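PDB 3DV8: transcriptional regulator, Crp/Fnr family from Eubacterium rectale ATCC 33656, which probably regulates transcription as a two-fold symmetric dimer, joining a cyclic nucleotide-binding type sensor domain to a Crp-like helix-turn-helix domain that would bind DNA. Local coordinates for the interface of chains A and B. Residues are numbered along the deposited sequence; one frame, centred on the assembly and turned at random. Chains: chain A/B, transcriptional regulator, Crp/Fnr family.

The interface of chains A and B. Residues chain A 59, 61, 65-67; chain B 145.
B:Trp145 has its CG anti to its carbonyl carbon and beside its own backbone N (chi1 -44°), and with chi2 at 138° its indole, at the C-terminal end of helix 119-145, reaches A:Ser61 and A:Arg65 in the hairpin of the other subunit. In A:Ser61 the hydroxyl sits between the backbone N and the carbonyl carbon (chi1 83°), a rotation that turns it towards A:Arg65 N and away from the indole, leaving the methylene to meet the ring. A:Ser61 CB lies over the middle of one indole face, 3.6 Å from the centroid of the five-membered ring of B:Trp145, and forms a CH-pi contact with both rings. A:Ser61 OG accepts a hydrogen bond from A:Arg65 N (3.2 Å). This bond ties the two ends of the turn between strands 55-60 and 66-72 and should help hold the methylene in place. A:Arg65 comes in on the same face, at the outer margin of the benzo ring, its CB 3.4 Å from CZ3 of B:Trp145, while the remaining chain bends at chi2 and chi3. A:Arg65 O lies 3.7 Å from B:Trp145 CH2. The carbonyl carbon of A:Glu66 lies at the benzo edge, in the ring plane. No polar bond crosses this patch. An alanine in place of B:Trp145 would probably leave the A:Ser61 methylene and A:Arg65 CB without their aromatic partner and open a gap between helix end and hairpin. Repeated by the two-fold axis, the contact joins each long helix, the dimer helix typical of the Crp/Fnr family, to the partner's cyclic nucleotide-binding-type domain, close to where the chain continues towards the helix-turn-helix domain, and may help couple the two.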
ATOM      1  N   ILE A  59      10.824  -4.757   2.133  1.00 56.49           N
ATOM      2  CA  ILE A  59      10.551  -4.955   3.548  1.00 57.35           C
ATOM      3  C   ILE A  59      11.121  -6.301   3.963  1.00 58.56           C
ATOM      4  O   ILE A  59      11.209  -7.213   3.151  1.00 58.11           O
ATOM      5  CB  ILE A  59       9.045  -4.781   3.897  1.00 57.60           C
ATOM      6  CG1 ILE A  59       8.143  -5.787   3.158  1.00 57.67           C
ATOM      7  CG2 ILE A  59       8.627  -3.342   3.597  1.00 55.09           C
ATOM      8  CD1 ILE A  59       6.682  -5.709   3.569  1.00 57.18           C
ATOM      9  N   SER A  61      11.014  -9.358   7.036  1.00 65.42           N
ATOM     10  CA  SER A  61      10.334  -9.952   8.187  1.00 67.09           C
ATOM     11  C   SER A  61      11.399 -10.084   9.274  1.00 69.42           C
ATOM     12  O   SER A  61      12.614 -10.053   8.989  1.00 69.70           O
ATOM     13  CB  SER A  61       9.737 -11.342   7.882  1.00 67.06           C
ATOM     14  OG  SER A  61      10.678 -12.405   7.979  1.00 66.17           O
ATOM     15  N   ARG A  65      12.977 -12.813   5.835  1.00 69.44           N
ATOM     16  CA  ARG A  65      12.252 -13.004   4.560  1.00 68.86           C
ATOM     17  C   ARG A  65      12.051 -11.626   3.950  1.00 65.75           C
ATOM     18  O   ARG A  65      11.870 -10.655   4.685  1.00 65.56           O
ATOM     19  CB  ARG A  65      10.885 -13.624   4.804  1.00 70.31           C
ATOM     20  CG  ARG A  65      10.906 -15.007   5.443  1.00 75.44           C
ATOM     21  CD  ARG A  65      11.305 -16.117   4.476  1.00 84.35           C
ATOM     22  NE  ARG A  65      10.428 -16.122   3.308  1.00 88.40           N
ATOM     23  CZ  ARG A  65       9.141 -16.501   3.295  1.00 92.59           C
ATOM     24  NH1 ARG A  65       8.503 -16.946   4.389  1.00 94.38           N
ATOM     25  NH2 ARG A  65       8.469 -16.437   2.151  1.00 92.97           N
ATOM     26  N   GLU A  66      12.056 -11.543   2.623  1.00 62.47           N
ATOM     27  CA  GLU A  66      11.944 -10.265   1.917  1.00 59.83           C
ATOM     28  C   GLU A  66      10.942 -10.289   0.773  1.00 58.88           C
ATOM     29  O   GLU A  66      10.726 -11.335   0.185  1.00 59.54           O
ATOM     30  CB  GLU A  66      13.307  -9.898   1.297  1.00 59.56           C
ATOM     31  CG  GLU A  66      14.430  -9.599   2.272  1.00 58.44           C
ATOM     32  CD  GLU A  66      15.786  -9.340   1.595  1.00 58.79           C
ATOM     33  OE1 GLU A  66      15.842  -9.099   0.389  1.00 51.68           O
ATOM     34  OE2 GLU A  66      16.821  -9.378   2.278  1.00 60.51           O
ATOM     35  N   ILE A  67      10.370  -9.123   0.453  1.00 57.20           N
ATOM     36  CA  ILE A  67       9.545  -8.916  -0.759  1.00 55.53           C
ATOM     37  C   ILE A  67       9.772  -7.470  -1.252  1.00 54.59           C
ATOM     38  O   ILE A  67       9.732  -6.540  -0.451  1.00 54.56           O
ATOM     39  CB  ILE A  67       8.027  -9.264  -0.571  1.00 55.44           C
ATOM     40  CG1 ILE A  67       7.285  -9.203  -1.920  1.00 56.15           C
ATOM     41  CG2 ILE A  67       7.353  -8.365   0.448  1.00 56.24           C
ATOM     42  CD1 ILE A  67       5.827  -9.677  -1.872  1.00 55.55           C
TER
ATOM     43  N   TRP B 145       3.651 -12.570   6.051  1.00 65.67           N
ATOM     44  CA  TRP B 145       4.319 -13.190   7.195  1.00 65.11           C
ATOM     45  C   TRP B 145       3.424 -14.046   8.109  1.00 65.03           C
ATOM     46  O   TRP B 145       3.941 -14.958   8.761  1.00 65.52           O
ATOM     47  CB  TRP B 145       5.111 -12.135   8.003  1.00 65.53           C
ATOM     48  CG  TRP B 145       5.945 -11.123   7.165  1.00 66.30           C
ATOM     49  CD1 TRP B 145       6.047  -9.769   7.393  1.00 67.11           C
ATOM     50  CD2 TRP B 145       6.701 -11.377   5.954  1.00 66.10           C
ATOM     51  NE1 TRP B 145       6.853  -9.178   6.437  1.00 67.74           N
ATOM     52  CE2 TRP B 145       7.261 -10.131   5.540  1.00 66.60           C
ATOM     53  CE3 TRP B 145       6.974 -12.531   5.186  1.00 66.62           C
ATOM     54  CZ2 TRP B 145       8.082 -10.008   4.397  1.00 64.13           C
ATOM     55  CZ3 TRP B 145       7.792 -12.409   4.039  1.00 65.41           C
ATOM     56  CH2 TRP B 145       8.331 -11.151   3.663  1.00 65.34           C
TER